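Local coordinates for protein 5-carboxymethyl-2-hydroxymuconate semialdehyde dehydrogenase (Thermus thermophilus, PDB 2D4E) that probably catalyses the NAD-dependent oxidation of 5-carboxymethyl-2-hydroxymuconate semialdehyde to the corresponding carboxylate, as a member of the aldehyde dehydrogenase family, at residues 289-298 / 321-332. Numbering follows the deposited sequence.
Sequences ALDAVVFQIF and FVGKVVERARAI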
loop_
_atom_site.group_PDB
_atom_site.type_symbol
_atom_site.label_atom_id
_atom_site.label_comp_id
_atom_site.label_asym_id
_atom_site.label_seq_id
_atom_site.Cartn_x
_atom_site.Cartn_y
_atom_site.Cartn_z
ATOM N N ALA C 289 21.473 -28.144 -6.721
ATOM C CA ALA C 289 20.979 -28.531 -5.402
ATOM C C ALA C 289 22.147 -28.960 -4.515
ATOM O O ALA C 289 22.202 -28.605 -3.341
ATOM C CB ALA C 289 19.961 -29.664 -5.525
ATOM N N LEU C 290 23.082 -29.720 -5.084
ATOM C CA LEU C 290 24.249 -30.177 -4.338
ATOM C C LEU C 290 25.087 -28.978 -3.886
ATOM O O LEU C 290 25.452 -28.869 -2.715
ATOM C CB LEU C 290 25.104 -31.114 -5.203
ATOM C CG LEU C 290 26.407 -31.623 -4.572
ATOM C CD1 LEU C 290 26.090 -32.396 -3.300
ATOM C CD2 LEU C 290 27.156 -32.518 -5.564
ATOM N N ASP C 291 25.396 -28.080 -4.815
ATOM C CA ASP C 291 26.181 -26.902 -4.469
ATOM C C ASP C 291 25.497 -26.118 -3.362
ATOM O O ASP C 291 26.133 -25.719 -2.393
ATOM C CB ASP C 291 26.352 -25.988 -5.680
ATOM C CG ASP C 291 27.391 -26.493 -6.653
ATOM O OD1 ASP C 291 27.452 -25.948 -7.770
ATOM O OD2 ASP C 291 28.151 -27.420 -6.304
ATOM N N ALA C 292 24.194 -25.909 -3.517
ATOM C CA ALA C 292 23.413 -25.145 -2.551
ATOM C C ALA C 292 23.351 -25.727 -1.142
ATOM O O ALA C 292 23.640 -25.021 -0.173
ATOM C CB ALA C 292 22.004 -24.939 -3.081
ATOM N N VAL C 293 22.973 -26.999 -1.010
ATOM C CA VAL C 293 22.877 -27.595 0.321
ATOM C C VAL C 293 24.238 -27.715 0.996
ATOM O O VAL C 293 24.347 -27.550 2.210
ATOM C CB VAL C 293 22.174 -28.986 0.296
ATOM C CG1 VAL C 293 20.815 -28.868 -0.405
ATOM C CG2 VAL C 293 23.047 -30.019 -0.402
ATOM N N VAL C 294 25.287 -27.984 0.227
ATOM C CA VAL C 294 26.602 -28.080 0.850
ATOM C C VAL C 294 26.986 -26.711 1.409
ATOM O O VAL C 294 27.447 -26.590 2.549
ATOM C CB VAL C 294 27.679 -28.544 -0.151
ATOM C CG1 VAL C 294 29.061 -28.440 0.491
ATOM C CG2 VAL C 294 27.399 -29.981 -0.575
ATOM N N PHE C 295 26.782 -25.673 0.608
ATOM C CA PHE C 295 27.107 -24.319 1.038
ATOM C C PHE C 295 26.227 -23.832 2.180
ATOM O O PHE C 295 26.718 -23.254 3.141
ATOM C CB PHE C 295 26.982 -23.342 -0.138
ATOM C CG PHE C 295 26.921 -21.889 0.281
ATOM C CD1 PHE C 295 25.711 -21.304 0.646
ATOM C CD2 PHE C 295 28.076 -21.117 0.333
ATOM C CE1 PHE C 295 25.656 -19.975 1.058
ATOM C CE2 PHE C 295 28.032 -19.786 0.743
ATOM C CZ PHE C 295 26.821 -19.215 1.106
ATOM N N GLN C 296 24.923 -24.071 2.069
ATOM C CA GLN C 296 23.969 -23.600 3.070
ATOM C C GLN C 296 24.140 -24.162 4.487
ATOM O O GLN C 296 23.622 -23.591 5.447
ATOM C CB GLN C 296 22.536 -23.834 2.575
ATOM C CG GLN C 296 21.520 -22.873 3.179
ATOM C CD GLN C 296 21.919 -21.416 2.983
ATOM O OE1 GLN C 296 22.060 -20.948 1.856
ATOM N NE2 GLN C 296 22.114 -20.699 4.084
ATOM N N ILE C 297 24.851 -25.274 4.634
ATOM C CA ILE C 297 25.056 -25.812 5.971
ATOM C C ILE C 297 26.497 -25.621 6.446
ATOM O O ILE C 297 26.728 -25.312 7.609
ATOM C CB ILE C 297 24.686 -27.330 6.072
ATOM C CG1 ILE C 297 24.976 -27.845 7.487
ATOM C CG2 ILE C 297 25.510 -28.151 5.098
ATOM C CD1 ILE C 297 24.327 -27.034 8.604
ATOM N N PHE C 298 27.461 -25.771 5.544
ATOM C CA PHE C 298 28.860 -25.648 5.934
ATOM C C PHE C 298 29.503 -24.264 5.861
ATOM O O PHE C 298 30.522 -24.032 6.505
ATOM C CB PHE C 298 29.697 -26.677 5.163
ATOM C CG PHE C 298 29.284 -28.103 5.434
ATOM C CD1 PHE C 298 28.966 -28.964 4.386
ATOM C CD2 PHE C 298 29.166 -28.566 6.742
ATOM C CE1 PHE C 298 28.528 -30.271 4.640
ATOM C CE2 PHE C 298 28.731 -29.863 7.011
ATOM C CZ PHE C 298 28.410 -30.720 5.959
ATOM N N PHE C 321 22.590 -38.945 -3.949
ATOM C CA PHE C 321 22.723 -37.533 -3.606
ATOM C C PHE C 321 23.449 -37.326 -2.285
ATOM O O PHE C 321 24.395 -36.543 -2.205
ATOM C CB PHE C 321 21.349 -36.855 -3.539
ATOM C CG PHE C 321 21.423 -35.358 -3.398
ATOM C CD1 PHE C 321 21.714 -34.556 -4.502
ATOM C CD2 PHE C 321 21.240 -34.752 -2.155
ATOM C CE1 PHE C 321 21.826 -33.168 -4.368
ATOM C CE2 PHE C 321 21.350 -33.368 -2.007
ATOM C CZ PHE C 321 21.644 -32.572 -3.115
ATOM N N VAL C 322 23.001 -38.025 -1.247
ATOM C CA VAL C 322 23.628 -37.897 0.059
ATOM C C VAL C 322 25.083 -38.333 -0.021
ATOM O O VAL C 322 25.950 -37.760 0.641
ATOM C CB VAL C 322 22.881 -38.728 1.112
ATOM C CG1 VAL C 322 23.637 -38.697 2.448
ATOM C CG2 VAL C 322 21.477 -38.166 1.289
ATOM N N GLY C 323 25.347 -39.346 -0.843
ATOM C CA GLY C 323 26.708 -39.812 -1.017
ATOM C C GLY C 323 27.540 -38.672 -1.573
ATOM O O GLY C 323 28.695 -38.480 -1.177
ATOM N N LYS C 324 26.959 -37.904 -2.491
ATOM C CA LYS C 324 27.676 -36.776 -3.074
ATOM C C LYS C 324 27.868 -35.639 -2.074
ATOM O O LYS C 324 28.857 -34.912 -2.141
ATOM C CB LYS C 324 26.956 -36.282 -4.329
ATOM C CG LYS C 324 27.235 -37.176 -5.528
ATOM C CD LYS C 324 26.310 -36.911 -6.689
ATOM C CE LYS C 324 26.564 -37.929 -7.785
ATOM N NZ LYS C 324 25.488 -37.903 -8.804
ATOM N N VAL C 325 26.933 -35.493 -1.143
ATOM C CA VAL C 325 27.051 -34.450 -0.133
ATOM C C VAL C 325 28.235 -34.804 0.764
ATOM O O VAL C 325 29.049 -33.945 1.114
ATOM C CB VAL C 325 25.768 -34.346 0.732
ATOM C CG1 VAL C 325 26.018 -33.445 1.932
ATOM C CG2 VAL C 325 24.615 -33.789 -0.108
ATOM N N VAL C 326 28.328 -36.083 1.119
ATOM C CA VAL C 326 29.404 -36.575 1.974
ATOM C C VAL C 326 30.796 -36.331 1.383
ATOM O O VAL C 326 31.695 -35.869 2.084
ATOM C CB VAL C 326 29.234 -38.087 2.258
ATOM C CG1 VAL C 326 30.430 -38.619 3.049
ATOM C CG2 VAL C 326 27.942 -38.324 3.025
ATOM N N GLU C 327 30.982 -36.643 0.105
ATOM C CA GLU C 327 32.283 -36.437 -0.523
ATOM C C GLU C 327 32.642 -34.958 -0.602
ATOM O O GLU C 327 33.805 -34.591 -0.458
ATOM C CB GLU C 327 32.323 -37.070 -1.920
ATOM C CG GLU C 327 32.289 -38.598 -1.893
ATOM C CD GLU C 327 33.253 -39.189 -0.864
ATOM O OE1 GLU C 327 34.466 -38.884 -0.937
ATOM O OE2 GLU C 327 32.801 -39.960 0.019
ATOM N N ARG C 328 31.650 -34.105 -0.826
ATOM C CA ARG C 328 31.916 -32.673 -0.876
ATOM C C ARG C 328 32.343 -32.191 0.518
ATOM O O ARG C 328 33.293 -31.425 0.660
ATOM C CB ARG C 328 30.673 -31.920 -1.362
ATOM C CG ARG C 328 30.408 -32.085 -2.857
ATOM C CD ARG C 328 31.390 -31.267 -3.686
ATOM N NE ARG C 328 31.111 -29.839 -3.557
ATOM C CZ ARG C 328 30.169 -29.189 -4.241
ATOM N NH1 ARG C 328 29.417 -29.833 -5.127
ATOM N NH2 ARG C 328 29.952 -27.901 -4.006
ATOM N N ALA C 329 31.651 -32.657 1.551
ATOM C CA ALA C 329 31.979 -32.274 2.923
ATOM C C ALA C 329 33.385 -32.756 3.286
ATOM O O ALA C 329 34.125 -32.077 4.008
ATOM C CB ALA C 329 30.963 -32.870 3.888
ATOM N N ARG C 330 33.740 -33.935 2.782
ATOM C CA ARG C 330 35.047 -34.528 3.038
ATOM C C ARG C 330 36.139 -33.657 2.420
ATOM O O ARG C 330 37.219 -33.501 2.988
ATOM C CB ARG C 330 35.116 -35.936 2.429
ATOM C CG ARG C 330 36.190 -36.825 3.036
ATOM C CD ARG C 330 36.417 -38.096 2.217
ATOM N NE ARG C 330 35.239 -38.957 2.112
ATOM C CZ ARG C 330 34.697 -39.627 3.126
ATOM N NH1 ARG C 330 35.216 -39.538 4.345
ATOM N NH2 ARG C 330 33.649 -40.411 2.914
ATOM N N ALA C 331 35.841 -33.084 1.258
ATOM C CA ALA C 331 36.796 -32.239 0.545
ATOM C C ALA C 331 36.943 -30.817 1.096
ATOM O O ALA C 331 37.893 -30.117 0.748
ATOM C CB ALA C 331 36.422 -32.182 -0.935
ATOM N N ILE C 332 36.011 -30.386 1.943
ATOM C CA ILE C 332 36.070 -29.041 2.518
ATOM C C ILE C 332 37.410 -28.780 3.220
ATOM O O ILE C 332 37.816 -29.544 4.094
ATOM C CB ILE C 332 34.914 -28.818 3.531
ATOM C CG1 ILE C 332 33.571 -28.841 2.792
ATOM C CG2 ILE C 332 35.104 -27.501 4.265
ATOM C CD1 ILE C 332 32.361 -28.785 3.692
#
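R328 reaches across to D291 and grips a single carboxylate oxygen end-on. Both NH1 and NH2 donate to OD2 of D291, each at 3.0 Å, and the N-H...O angles of 143° are moderately bent. OD2 lies near the guanidinium plane, but the carboxylate plane is turned 71° from it. NH1 comes in nearly along the C-O bond of OD2, while NH2 comes to the anti side, tilted out of the carboxylate plane. The arginine chain is bent at chi2 and chi3, which brings the guanidinium beside L290, with R328 NH1 3.5 Å from L290 CD2. L290 is a knob in a hole made by F321, K324, V325 and R328, and its CD1 touches CG2 of V325 at 3.8 Å. The edge of the F321 ring meets the backbone at A289 and L290. The axes of segments 289-298 and 321-331, parts of helices 286-298 and 315-331, come within 10.2 Å and cross at -51°. Both helices lie against strand 310-314 of the mixed sheet in the aldehyde dehydrogenase fold; V293 and V325 both touch L311 on that strand. Toward the C-terminal ends, CD1 of I332 packs 3.5 Å from CD1 of F298, and A329 CB touches CE1 of the same ring at 3.6 Å. I297 CG2 covers one face of that ring. A second subunit closes over the ion pair: its K512 and K515 form salt bridges with D291, and its F513 carbonyl accepts from R328 NH2. A leucine in place of R328 would probably leave D291 without its partner on the facing helix and the F513 carbonyl without this donor.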